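PDB 4KPK: enoyl-CoA hydratase/isomerase from Shewanella pealeana, which probably acts as an isomerase or hydratase on enoyl-CoA thioesters. Local coordinates for residues A[50-55]-A[69-74]; A[84-89]-A[231-236]; A[125-130]-A[182-187]; A[155-160]-A[243-248]; A[194-197]-A[201-204]. All blocks are in the same frame, centred on the assembly; numbering follows the deposited sequence.

Contact 1 (A[50-55]-A[69-74])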
# COMPACT_ATOMS: atom_id res chain seq x y z
N ALA A 50 0.42 -25.06 -17.55
CA ALA A 50 -0.28 -24.69 -18.74
C ALA A 50 0.33 -23.42 -19.17
O ALA A 50 0.76 -22.63 -18.33
CB ALA A 50 -1.78 -24.46 -18.45
N GLN A 51 0.34 -23.18 -20.47
CA GLN A 51 0.89 -21.95 -20.95
C GLN A 51 -0.05 -21.33 -21.90
O GLN A 51 -0.58 -22.02 -22.76
CB GLN A 51 2.24 -22.19 -21.69
CG GLN A 51 3.20 -23.01 -20.86
CD GLN A 51 4.60 -23.03 -21.47
OE1 GLN A 51 4.99 -22.10 -22.18
NE2 GLN A 51 5.33 -24.08 -21.23
N MSE A 52 -0.14 -20.01 -21.80
CA MSE A 52 -0.87 -19.15 -22.72
C MSE A 52 0.17 -18.21 -23.27
O MSE A 52 0.83 -17.49 -22.51
CB MSE A 52 -1.97 -18.33 -22.04
CG MSE A 52 -2.73 -17.45 -23.03
SE MSE A 52 -4.16 -16.56 -21.97
CE MSE A 52 -5.77 -17.48 -21.48
N VAL A 53 0.28 -18.21 -24.60
CA VAL A 53 1.37 -17.55 -25.27
C VAL A 53 0.87 -16.57 -26.35
O VAL A 53 0.24 -16.98 -27.31
CB VAL A 53 2.36 -18.55 -25.89
CG1 VAL A 53 3.54 -17.80 -26.54
CG2 VAL A 53 2.87 -19.55 -24.86
N LEU A 54 1.28 -15.30 -26.21
CA LEU A 54 0.96 -14.25 -27.16
C LEU A 54 1.87 -14.51 -28.32
O LEU A 54 3.19 -14.54 -28.21
CB LEU A 54 1.11 -12.84 -26.60
CG LEU A 54 0.05 -12.39 -25.58
CD1 LEU A 54 -0.04 -13.37 -24.44
CD2 LEU A 54 0.29 -10.98 -25.04
N ASP A 55 1.17 -14.79 -29.41
CA ASP A 55 1.76 -15.37 -30.63
C ASP A 55 1.33 -14.59 -31.85
O ASP A 55 1.03 -15.13 -32.90
CB ASP A 55 1.36 -16.87 -30.79
CG ASP A 55 2.19 -17.59 -31.86
OD1 ASP A 55 3.43 -17.30 -31.96
OD2 ASP A 55 1.62 -18.41 -32.60
N SER A 69 -10.67 -11.88 -26.80
CA SER A 69 -11.60 -13.00 -26.72
C SER A 69 -10.90 -14.34 -26.65
O SER A 69 -11.28 -15.26 -25.89
CB SER A 69 -12.60 -12.97 -27.89
OG SER A 69 -12.99 -14.28 -28.22
N GLU A 70 -9.82 -14.45 -27.43
CA GLU A 70 -9.03 -15.67 -27.37
C GLU A 70 -8.46 -15.89 -25.97
O GLU A 70 -8.40 -17.00 -25.48
CB GLU A 70 -7.95 -15.62 -28.45
CG GLU A 70 -8.55 -15.69 -29.85
CD GLU A 70 -7.59 -16.09 -30.93
OE1 GLU A 70 -6.35 -15.99 -30.75
OE2 GLU A 70 -8.08 -16.48 -31.99
N MSE A 71 -8.06 -14.82 -25.30
CA MSE A 71 -7.47 -14.94 -23.95
C MSE A 71 -8.50 -15.42 -22.97
O MSE A 71 -8.20 -16.27 -22.15
CB MSE A 71 -6.87 -13.59 -23.57
CG MSE A 71 -5.43 -13.50 -24.11
SE MSE A 71 -4.65 -11.76 -23.60
CE MSE A 71 -2.94 -11.76 -24.60
N ILE A 72 -9.73 -14.87 -23.07
CA ILE A 72 -10.88 -15.41 -22.29
C ILE A 72 -11.08 -16.91 -22.50
O ILE A 72 -11.18 -17.67 -21.54
CB ILE A 72 -12.18 -14.61 -22.58
CG1 ILE A 72 -11.99 -13.15 -22.13
CG2 ILE A 72 -13.43 -15.24 -21.92
CD1 ILE A 72 -13.02 -12.18 -22.64
N GLN A 73 -11.11 -17.36 -23.75
CA GLN A 73 -11.29 -18.76 -24.04
C GLN A 73 -10.19 -19.66 -23.44
O GLN A 73 -10.51 -20.74 -22.92
CB GLN A 73 -11.28 -18.98 -25.56
CG GLN A 73 -12.52 -18.54 -26.29
CD GLN A 73 -12.37 -18.74 -27.78
OE1 GLN A 73 -12.09 -19.85 -28.25
NE2 GLN A 73 -12.53 -17.65 -28.55
N VAL A 74 -8.92 -19.25 -23.55
CA VAL A 74 -7.85 -20.04 -22.99
C VAL A 74 -7.92 -20.12 -21.45
O VAL A 74 -7.67 -21.19 -20.82
CB VAL A 74 -6.50 -19.49 -23.43
CG1 VAL A 74 -5.36 -20.21 -22.69
CG2 VAL A 74 -6.31 -19.62 -24.93

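Contact 2 (A[84-89]-A[231-236])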
# COMPACT_ATOMS: atom_id res chain seq x y z
N CYS A 84 -4.17 -28.93 -15.04
CA CYS A 84 -3.54 -27.61 -14.93
C CYS A 84 -3.45 -27.24 -13.46
O CYS A 84 -4.49 -26.99 -12.81
CB CYS A 84 -4.35 -26.54 -15.70
SG CYS A 84 -3.77 -24.86 -15.40
N GLN A 85 -2.23 -27.26 -12.92
CA GLN A 85 -2.00 -26.75 -11.55
C GLN A 85 -1.56 -25.29 -11.56
O GLN A 85 -1.77 -24.59 -10.60
CB GLN A 85 -0.90 -27.54 -10.82
CG GLN A 85 -1.31 -28.89 -10.23
CD GLN A 85 -0.86 -30.12 -11.05
OE1 GLN A 85 0.34 -30.52 -11.04
NE2 GLN A 85 -1.83 -30.74 -11.73
N ILE A 86 -0.86 -24.86 -12.61
CA ILE A 86 -0.27 -23.56 -12.71
C ILE A 86 -0.59 -23.10 -14.12
O ILE A 86 -0.69 -23.93 -15.01
CB ILE A 86 1.28 -23.68 -12.58
CG1 ILE A 86 1.69 -23.82 -11.11
CG2 ILE A 86 2.02 -22.52 -13.21
CD1 ILE A 86 3.11 -24.33 -10.99
N LEU A 87 -0.75 -21.77 -14.30
CA LEU A 87 -0.89 -21.12 -15.60
C LEU A 87 0.24 -20.12 -15.75
O LEU A 87 0.37 -19.20 -14.95
CB LEU A 87 -2.21 -20.34 -15.74
CG LEU A 87 -2.27 -19.57 -17.07
CD1 LEU A 87 -2.25 -20.51 -18.29
CD2 LEU A 87 -3.41 -18.61 -17.14
N LEU A 88 1.02 -20.32 -16.80
CA LEU A 88 2.12 -19.46 -17.16
C LEU A 88 1.69 -18.62 -18.39
O LEU A 88 1.24 -19.17 -19.40
CB LEU A 88 3.33 -20.37 -17.47
CG LEU A 88 4.71 -19.74 -17.37
CD1 LEU A 88 5.83 -20.75 -17.66
CD2 LEU A 88 4.77 -18.63 -18.37
N LEU A 89 1.79 -17.29 -18.29
CA LEU A 89 1.60 -16.39 -19.44
C LEU A 89 2.94 -15.84 -19.95
O LEU A 89 3.73 -15.31 -19.16
CB LEU A 89 0.76 -15.16 -19.12
CG LEU A 89 -0.69 -15.26 -18.70
CD1 LEU A 89 -0.80 -15.95 -17.32
CD2 LEU A 89 -1.29 -13.85 -18.68
N ASP A 231 8.60 -24.89 -9.72
CA ASP A 231 8.91 -25.93 -8.72
C ASP A 231 8.23 -25.71 -7.36
O ASP A 231 7.69 -26.67 -6.79
CB ASP A 231 10.44 -26.04 -8.54
CG ASP A 231 11.10 -26.66 -9.77
OD1 ASP A 231 10.37 -27.30 -10.56
OD2 ASP A 231 12.34 -26.54 -9.98
N ALA A 232 8.22 -24.49 -6.84
CA ALA A 232 7.65 -24.28 -5.53
C ALA A 232 6.09 -24.50 -5.63
O ALA A 232 5.50 -25.19 -4.84
CB ALA A 232 8.00 -22.92 -5.03
N LEU A 233 5.49 -23.98 -6.69
CA LEU A 233 4.05 -23.95 -6.86
C LEU A 233 3.46 -25.34 -7.13
O LEU A 233 2.45 -25.70 -6.53
CB LEU A 233 3.68 -22.96 -7.96
CG LEU A 233 3.85 -21.46 -7.59
CD1 LEU A 233 3.69 -20.65 -8.85
CD2 LEU A 233 2.87 -20.88 -6.53
N LEU A 234 4.13 -26.16 -7.93
CA LEU A 234 3.68 -27.53 -8.16
C LEU A 234 3.75 -28.38 -6.91
O LEU A 234 3.00 -29.34 -6.81
CB LEU A 234 4.47 -28.21 -9.30
CG LEU A 234 4.26 -27.67 -10.73
CD1 LEU A 234 5.12 -28.40 -11.76
CD2 LEU A 234 2.80 -27.66 -11.21
N SER A 235 4.65 -28.04 -5.97
CA SER A 235 4.73 -28.77 -4.71
C SER A 235 3.58 -28.51 -3.75
O SER A 235 3.34 -29.31 -2.87
CB SER A 235 6.01 -28.41 -3.96
OG SER A 235 7.07 -28.43 -4.86
N ASN A 236 2.91 -27.37 -3.88
CA ASN A 236 1.99 -26.94 -2.80
C ASN A 236 0.56 -27.37 -3.03
O ASN A 236 0.17 -27.74 -4.12
CB ASN A 236 2.01 -25.40 -2.61
CG ASN A 236 3.40 -24.84 -2.29
OD1 ASN A 236 4.23 -25.50 -1.69
ND2 ASN A 236 3.64 -23.61 -2.67

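Contact 3 (A[125-130]-A[182-187])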
# COMPACT_ATOMS: atom_id res chain seq x y z
N ARG A 125 -13.99 -8.26 -18.15
CA ARG A 125 -14.22 -9.69 -17.90
C ARG A 125 -12.89 -10.47 -18.03
O ARG A 125 -12.57 -11.33 -17.21
CB ARG A 125 -15.27 -10.22 -18.90
CG ARG A 125 -15.57 -11.71 -18.84
CD ARG A 125 -16.63 -12.14 -19.90
NE ARG A 125 -17.08 -13.52 -19.69
CZ ARG A 125 -17.89 -13.92 -18.68
NH1 ARG A 125 -18.35 -13.07 -17.77
NH2 ARG A 125 -18.25 -15.19 -18.58
N LEU A 126 -12.13 -10.20 -19.07
CA LEU A 126 -10.72 -10.75 -19.16
C LEU A 126 -9.87 -10.50 -17.88
O LEU A 126 -9.41 -11.43 -17.27
CB LEU A 126 -10.01 -10.20 -20.39
CG LEU A 126 -8.52 -10.62 -20.54
CD1 LEU A 126 -8.38 -12.12 -20.38
CD2 LEU A 126 -7.90 -10.13 -21.82
N MSE A 127 -9.70 -9.28 -17.43
CA MSE A 127 -8.91 -9.00 -16.25
C MSE A 127 -9.45 -9.66 -15.00
O MSE A 127 -8.71 -10.20 -14.17
CB MSE A 127 -8.90 -7.52 -16.02
CG MSE A 127 -8.20 -6.65 -17.04
SE MSE A 127 -6.32 -7.14 -17.47
CE MSE A 127 -6.36 -6.55 -19.36
N SER A 128 -10.77 -9.58 -14.81
CA SER A 128 -11.37 -10.18 -13.65
C SER A 128 -11.14 -11.69 -13.56
O SER A 128 -10.71 -12.20 -12.51
CB SER A 128 -12.88 -9.88 -13.60
OG SER A 128 -13.39 -10.29 -12.35
N MSE A 129 -11.41 -12.42 -14.64
CA MSE A 129 -11.17 -13.84 -14.67
C MSE A 129 -9.71 -14.19 -14.45
O MSE A 129 -9.42 -15.22 -13.84
CB MSE A 129 -11.47 -14.51 -16.02
CG MSE A 129 -12.95 -14.44 -16.40
SE MSE A 129 -13.27 -15.44 -18.10
CE MSE A 129 -11.68 -16.59 -18.11
N LEU A 130 -8.79 -13.42 -14.98
CA LEU A 130 -7.38 -13.68 -14.67
C LEU A 130 -7.05 -13.43 -13.23
O LEU A 130 -6.48 -14.27 -12.54
CB LEU A 130 -6.48 -12.79 -15.53
CG LEU A 130 -4.96 -12.97 -15.29
CD1 LEU A 130 -4.51 -14.41 -15.47
CD2 LEU A 130 -4.18 -12.02 -16.18
N SER A 182 -7.22 -0.14 -14.19
CA SER A 182 -6.79 0.70 -13.07
C SER A 182 -6.95 0.09 -11.72
O SER A 182 -6.23 0.46 -10.83
CB SER A 182 -7.44 2.09 -13.12
OG SER A 182 -8.87 2.06 -13.15
N PRO A 183 -7.93 -0.82 -11.53
CA PRO A 183 -8.09 -1.35 -10.19
C PRO A 183 -6.94 -2.25 -9.83
O PRO A 183 -6.47 -2.26 -8.71
CB PRO A 183 -9.49 -2.12 -10.24
CG PRO A 183 -10.22 -1.57 -11.42
CD PRO A 183 -9.16 -1.01 -12.36
N TYR A 184 -6.52 -3.04 -10.79
CA TYR A 184 -5.47 -4.00 -10.62
C TYR A 184 -4.14 -3.29 -10.60
O TYR A 184 -3.24 -3.64 -9.87
CB TYR A 184 -5.56 -5.02 -11.78
CG TYR A 184 -6.97 -5.56 -11.87
CD1 TYR A 184 -7.41 -6.55 -11.01
CD2 TYR A 184 -7.86 -5.07 -12.80
CE1 TYR A 184 -8.75 -7.04 -11.08
CE2 TYR A 184 -9.20 -5.53 -12.85
CZ TYR A 184 -9.63 -6.52 -12.01
OH TYR A 184 -10.97 -7.00 -12.07
N VAL A 185 -4.01 -2.27 -11.42
CA VAL A 185 -2.71 -1.62 -11.53
C VAL A 185 -2.45 -0.85 -10.25
O VAL A 185 -1.34 -0.87 -9.74
CB VAL A 185 -2.62 -0.75 -12.76
CG1 VAL A 185 -1.47 0.25 -12.69
CG2 VAL A 185 -2.53 -1.63 -13.99
N THR A 186 -3.51 -0.23 -9.72
CA THR A 186 -3.47 0.53 -8.48
C THR A 186 -3.18 -0.35 -7.28
O THR A 186 -2.39 0.00 -6.36
CB THR A 186 -4.77 1.36 -8.32
OG1 THR A 186 -4.90 2.17 -9.46
CG2 THR A 186 -4.69 2.29 -7.15
N ARG A 187 -3.80 -1.51 -7.27
CA ARG A 187 -3.50 -2.46 -6.22
C ARG A 187 -1.99 -2.80 -6.22
O ARG A 187 -1.37 -2.94 -5.17
CB ARG A 187 -4.29 -3.74 -6.42
CG ARG A 187 -4.31 -4.63 -5.21
CD ARG A 187 -5.01 -5.94 -5.49
NE ARG A 187 -4.64 -6.42 -6.79
CZ ARG A 187 -5.29 -7.35 -7.48
NH1 ARG A 187 -6.39 -7.88 -7.01
NH2 ARG A 187 -4.81 -7.75 -8.67
O HOH W 1 -12.25 -8.50 -10.55

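Contact 4 (A[155-160]-A[243-248])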
# COMPACT_ATOMS: atom_id res chain seq x y z
N CYS A 155 -2.57 -8.48 -12.84
CA CYS A 155 -3.55 -9.49 -12.46
C CYS A 155 -2.89 -10.82 -12.09
O CYS A 155 -3.52 -11.69 -11.50
CB CYS A 155 -4.58 -9.67 -13.58
SG CYS A 155 -5.76 -8.33 -13.61
N SER A 156 -1.61 -10.95 -12.42
CA SER A 156 -0.88 -12.20 -12.21
C SER A 156 -0.36 -12.24 -10.81
O SER A 156 -0.19 -11.23 -10.21
CB SER A 156 0.28 -12.34 -13.18
OG SER A 156 -0.24 -12.34 -14.52
N ASP A 157 -0.15 -13.44 -10.28
CA ASP A 157 0.33 -13.55 -8.90
C ASP A 157 1.88 -13.27 -8.85
O ASP A 157 2.38 -12.73 -7.84
CB ASP A 157 -0.02 -14.92 -8.34
CG ASP A 157 -1.56 -15.17 -8.26
OD1 ASP A 157 -2.29 -14.29 -7.75
OD2 ASP A 157 -2.03 -16.25 -8.70
N ILE A 158 2.59 -13.68 -9.90
CA ILE A 158 4.05 -13.52 -10.04
C ILE A 158 4.33 -13.02 -11.44
O ILE A 158 3.77 -13.53 -12.39
CB ILE A 158 4.86 -14.80 -9.79
CG1 ILE A 158 4.84 -15.18 -8.29
CG2 ILE A 158 6.33 -14.60 -10.12
CD1 ILE A 158 4.25 -16.51 -8.04
N ALA A 159 5.17 -11.97 -11.52
CA ALA A 159 5.64 -11.38 -12.76
C ALA A 159 7.18 -11.17 -12.75
O ALA A 159 7.80 -10.63 -11.77
CB ALA A 159 4.93 -10.07 -13.00
N ILE A 160 7.79 -11.61 -13.84
CA ILE A 160 9.25 -11.50 -14.05
C ILE A 160 9.43 -10.84 -15.39
O ILE A 160 8.71 -11.18 -16.34
CB ILE A 160 9.87 -12.90 -14.09
CG1 ILE A 160 9.36 -13.65 -12.88
CG2 ILE A 160 11.40 -12.83 -14.07
CD1 ILE A 160 9.61 -15.12 -12.93
N TRP A 243 -7.52 -21.20 -1.90
CA TRP A 243 -8.08 -20.50 -0.72
C TRP A 243 -7.28 -19.30 -0.29
O TRP A 243 -7.86 -18.37 0.23
CB TRP A 243 -8.27 -21.46 0.46
CG TRP A 243 -9.46 -22.39 0.29
CD1 TRP A 243 -9.87 -22.98 -0.90
CD2 TRP A 243 -10.35 -22.88 1.30
NE1 TRP A 243 -10.95 -23.79 -0.67
CE2 TRP A 243 -11.27 -23.76 0.66
CE3 TRP A 243 -10.46 -22.67 2.70
CZ2 TRP A 243 -12.29 -24.40 1.35
CZ3 TRP A 243 -11.47 -23.32 3.39
CH2 TRP A 243 -12.38 -24.18 2.71
N VAL A 244 -5.93 -19.30 -0.50
CA VAL A 244 -5.10 -18.15 -0.19
C VAL A 244 -5.61 -17.04 -1.03
O VAL A 244 -5.77 -15.95 -0.56
CB VAL A 244 -3.58 -18.37 -0.53
CG1 VAL A 244 -2.88 -17.05 -0.92
CG2 VAL A 244 -2.82 -18.98 0.64
N LYS A 245 -5.88 -17.32 -2.31
CA LYS A 245 -6.29 -16.27 -3.22
C LYS A 245 -7.66 -15.67 -2.86
O LYS A 245 -7.78 -14.46 -2.97
CB LYS A 245 -6.28 -16.69 -4.69
CG LYS A 245 -4.90 -16.97 -5.30
CD LYS A 245 -4.99 -17.30 -6.80
CE LYS A 245 -5.16 -16.02 -7.62
NZ LYS A 245 -4.67 -16.14 -9.02
N CYS A 246 -8.65 -16.47 -2.43
CA CYS A 246 -9.99 -15.93 -2.15
C CYS A 246 -9.83 -15.13 -0.92
O CYS A 246 -10.41 -14.08 -0.79
CB CYS A 246 -11.07 -17.03 -1.86
SG CYS A 246 -11.38 -18.16 -3.23
N LEU A 247 -9.01 -15.62 0.01
CA LEU A 247 -8.84 -14.95 1.29
C LEU A 247 -8.22 -13.57 1.09
O LEU A 247 -8.73 -12.57 1.56
CB LEU A 247 -7.96 -15.81 2.19
CG LEU A 247 -7.38 -15.21 3.46
CD1 LEU A 247 -8.45 -15.18 4.52
CD2 LEU A 247 -6.18 -16.04 3.93
N LEU A 248 -7.09 -13.51 0.40
CA LEU A 248 -6.52 -12.20 0.03
C LEU A 248 -7.53 -11.29 -0.68
O LEU A 248 -7.59 -10.08 -0.47
CB LEU A 248 -5.29 -12.41 -0.93
CG LEU A 248 -4.06 -13.02 -0.24
CD1 LEU A 248 -2.86 -13.29 -1.17
CD2 LEU A 248 -3.65 -12.05 0.84
O HOH W 2 -3.96 -14.33 -11.19

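Contact 5 (A[194-197]-A[201-204])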
# COMPACT_ATOMS: atom_id res chain seq x y z
N ALA A 194 0.49 5.64 -8.86
CA ALA A 194 -0.52 5.72 -9.94
C ALA A 194 -0.87 7.12 -10.31
O ALA A 194 -1.07 7.45 -11.47
CB ALA A 194 -1.77 4.92 -9.57
N ARG A 195 -1.00 7.95 -9.31
CA ARG A 195 -1.34 9.32 -9.54
C ARG A 195 -0.23 10.03 -10.31
O ARG A 195 -0.49 10.98 -11.01
CB ARG A 195 -1.64 10.02 -8.23
CG ARG A 195 -3.14 9.93 -7.90
CD ARG A 195 -3.54 10.43 -6.55
NE ARG A 195 -3.57 11.88 -6.52
CZ ARG A 195 -4.24 12.58 -5.61
NH1 ARG A 195 -5.00 11.98 -4.71
NH2 ARG A 195 -4.17 13.89 -5.63
N ARG A 196 1.03 9.59 -10.16
CA ARG A 196 2.09 10.18 -11.00
C ARG A 196 1.98 9.62 -12.42
O ARG A 196 1.66 10.34 -13.39
CB ARG A 196 3.42 9.91 -10.40
CG ARG A 196 4.57 10.27 -11.34
CD ARG A 196 5.90 9.68 -10.86
NE ARG A 196 6.95 9.93 -11.88
CZ ARG A 196 8.24 9.70 -11.69
NH1 ARG A 196 8.67 9.27 -10.52
NH2 ARG A 196 9.12 9.96 -12.64
N TYR A 197 2.18 8.33 -12.54
CA TYR A 197 2.35 7.72 -13.85
C TYR A 197 1.13 7.77 -14.74
O TYR A 197 1.29 7.93 -15.96
CB TYR A 197 2.86 6.30 -13.68
CG TYR A 197 4.30 6.27 -13.27
CD1 TYR A 197 4.64 6.04 -11.97
CD2 TYR A 197 5.33 6.52 -14.20
CE1 TYR A 197 5.98 6.02 -11.56
CE2 TYR A 197 6.70 6.52 -13.79
CZ TYR A 197 6.98 6.27 -12.46
OH TYR A 197 8.24 6.25 -11.96
N ALA A 201 1.85 10.03 -18.05
CA ALA A 201 1.99 9.05 -19.12
C ALA A 201 3.51 8.78 -19.51
O ALA A 201 3.85 8.44 -20.65
CB ALA A 201 1.16 9.47 -20.32
N GLU A 202 4.40 8.93 -18.55
CA GLU A 202 5.79 8.67 -18.82
C GLU A 202 6.09 7.19 -18.91
O GLU A 202 5.39 6.34 -18.33
CB GLU A 202 6.69 9.36 -17.80
CG GLU A 202 6.58 8.80 -16.40
CD GLU A 202 7.08 9.79 -15.36
OE1 GLU A 202 8.35 9.94 -15.21
OE2 GLU A 202 6.22 10.40 -14.70
N ARG A 203 7.16 6.90 -19.65
CA ARG A 203 7.69 5.56 -19.77
C ARG A 203 8.42 5.28 -18.48
O ARG A 203 8.95 6.19 -17.88
CB ARG A 203 8.65 5.47 -20.97
CG ARG A 203 8.38 4.24 -21.84
CD ARG A 203 9.27 4.25 -23.08
NE ARG A 203 8.85 5.32 -23.97
CZ ARG A 203 8.05 5.18 -25.02
NH1 ARG A 203 7.59 3.98 -25.37
NH2 ARG A 203 7.71 6.24 -25.75
N PHE A 204 8.42 4.02 -18.06
CA PHE A 204 9.27 3.59 -16.95
C PHE A 204 9.90 2.23 -17.23
O PHE A 204 9.44 1.53 -18.14
CB PHE A 204 8.61 3.70 -15.58
CG PHE A 204 7.38 2.84 -15.38
CD1 PHE A 204 6.12 3.35 -15.62
CD2 PHE A 204 7.50 1.60 -14.81
CE1 PHE A 204 4.98 2.60 -15.35
CE2 PHE A 204 6.38 0.81 -14.57
CZ PHE A 204 5.11 1.31 -14.84
O HOH W 3 2.99 5.91 -17.37

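Contact 1 (A[50-55]-A[69-74])
M52 and L54 of strand 50-54 face M71 and V74 of helix 69-74 inside a beta-alpha-beta crossover of the crotonase fold, the unit formed by strand 49-54, helix 65-80 and strand 86-91. The axes of the short strand and helix run almost exactly antiparallel (175°) at 10.0 Å, and no hydrogen bond crosses between them, so apolar side chains carry the whole contact.

Polar ties lie outside these surfaces. E70 uses its two carboxylate oxygens on the backbone N-H groups of H39 and Y40, fixing the helix to the chain ahead of strand 41-46.

The first apolar group is built on M52. This selenomethionine leaves the strand with CG opposite the backbone N (chi1 -180°) and stays extended to SE, which carries SE to the helix. There SE lies 3.9 Å from M71 CG, the two side chains crossing nearly at right angles, and 3.9 Å from V74 CG1. Beyond SE the chain bends, and its methyl is modelled too near V74 and the M71 carbonyl for its position to be trusted.

The second apolar group is the meeting of M71 with L54, behind which M71 and I72 rest on L126 of helix 113-132. Selenomethionine M71 is extended beyond CG and brings its end across the leucine at about a right angle. Packing is tight here: M71 CE sits 3.2 Å from L54 CG, 3.3 Å from L54 CD1 and 3.4 Å from L54 CD2, touching the branch point and both methyls at once.

Contact 2 (A[84-89]-A[231-236])
I86 overlaps L233 and L234 with the end of its longer branch, which runs out from strand 86-89 to the flank of helix 231-235. CG1 stands opposite the carbonyl carbon (chi1 -79°) and the branch continues extended, so that CD1 arrives where two successive leucines leave the helix. It lies 3.4 Å from L233 CB and equally 3.4 Å from L234 CD2, both tighter than ordinary van der Waals contact. L234 CG follows at 3.5 Å from I86 CD1. In each pair the side chains cross at about a right angle.

Q85 adds an outer layer. Its CB packs 3.7 Å from L234 CD2, and because the chain bends at chi2 its amide oxygen OE1 also comes to 3.8 Å from that methyl. With an alanine in place of I86 the CG1-CD1 arm would be missing, and L233 CB and L234 CD2 would probably be left bordering a gap, with L234 freer to turn.

Near the end of the helix, S235 folds its hydroxyl back onto D231 O, with OG 2.7 Å from that oxygen, and N236 N reaches L233 O at 3.2 Å. Just beyond, N236 ND2 bonds to L199 O and T200 O of the second subunit, while L233 also packs on that subunit's L199.

L87, next along the strand, touches L75 and F78 of helix 65-80. At the start of the strand I86 and L87 thus point to opposite sides, each toward a helix, consistent with the sheet flanked by helices in the crotonase fold.

Contact 3 (A[125-130]-A[182-187])
Helices 125-130 and 182-187 come nearest at M127 and Y184, whose CA atoms are 8.3 Å apart, and side chains bridge that interval. Y184 spans most of it: with CG opposite the carbonyl carbon (chi1 -52°), its ring reaches the other helix and meets the M127 stem obliquely, CE2 lying 3.8 Å from M127 CB. Selenomethionine M127 then bends away, toward L152.

The phenol oxygen goes one residue further, to 3.6 Å from S128 CA. Its link to the serine is indirect: a water in the plane of the ring is hydrogen-bonded to both hydroxyls, 2.5 Å from Y184 OH and 2.8 Å from S128 OG. In this crotonase-family trimer Y184 also lies near a subunit boundary, since I256 of the third subunit packs on it.

On its own helix the ring has P183 CB over one face and R187 NH2 in plane at its edge. That guanidinium is held by salt bridges to D131 and E252 of the same chain. T186 OG1 also donates to S182 O, in the carbonyl plane and at 2.6 Å, an oxygen that accepts T186 N as well.

Contact 4 (A[155-160]-A[243-248])
K245 points from helix 243-248 toward D157, and its chain makes the contact from CD outward. From CB, CG is set opposite the carbonyl carbon (chi1 -68°), and the first methylenes carry the chain off the helix, bringing CD to 3.7 Å from D157 OD2. A bend at chi3 (79°) then turns the end of the chain onto the carboxylate: CE lies 3.3 Å from D157 OD2 and 3.4 Å from D157 OD1. At the tip, NZ donates to the syn lone pair of D157 OD2, 2.7 Å away, closing the salt bridge.

The buried ammonium has further partners. It donates to a water at 2.9 Å from NZ, which passes a hydrogen bond on to C155 O, and it also bonds to the carbonyl of F133. The carboxylate is likewise shared: D157 OD1 forms a salt bridge with R195 NE of the second subunit. A leucine in place of D157 would probably remove the charge that K245 and that arginine share, leaving K245 only neutral partners among those described and the arginine leaning on D131.

One carboxylate thus joins the entry to strand 158-161, helix 238-251 and a neighbouring chain, a buried ion network at the subunit interface of a crotonase-fold trimer.

Contact 5 (A[194-197]-A[201-204])
R196 and E202 form a side-on, two-nitrogen salt bridge at the C-terminal end of helix 191-200 in this crotonase-fold subunit, where the chain turns toward the short strand 203-204. NE donates to E202 OE2 at 3.0 Å in a nearly straight bond (162°), with the oxygen in the guanidinium plane; NH2 donates to E202 OE1 at 2.7 Å. The two flat groups are steeply inclined, and both oxygens are met from above the carboxylate plane.

The Y197 ring packs obliquely against the stem of E202, CD2 3.4 Å from E202 CG. F204 turns an edge toward the Y197 face in an inclined edge-to-face pair, ring centroids 4.8 Å apart and planes at 56°. R196 CD lies over the opposite face of the tyrosine, whose OH sits over the rim of the guanidinium.

E202 CG sits between the backbone N and carbonyl carbon (chi1 68°), which turns the carboxylate back to the helix, and T200 OG1 bonds to both E202 OE2 and R196 O. F204 meets the ring of F167, its partner in a two-stranded antiparallel sheet, while F229 of the third subunit packs on R196 and E202.

The turn itself runs through A201, which has left-handed helical backbone angles; its N makes a weak bond to Y197 O. A water donates to that same Y197 O at 3.0 Å and to E202 O at 2.6 Å.

In the fold
Contact 1 closes first along the chain; contacts 3 and 5 follow in series, both nested in the loop closed by contact 2, contact 5 also in that of contact 4, while contact 4 crosses contacts 2 and 3. Contacts 1, 2 and 4 all reach the same mixed sheet, and the neighbouring strands 49-54 and 86-91 join contacts 1 and 2, whose centres are about 17 Å apart. Contact 4 is about 12 Å from both contact 2 and contact 3, centre to centre, and touches each. Contact 5 is peripheral, about 32 Å from contact 2 between centres. Contact 1 touches no other chain, so it stands clear of the subunit interfaces that contacts 2 to 5 reach.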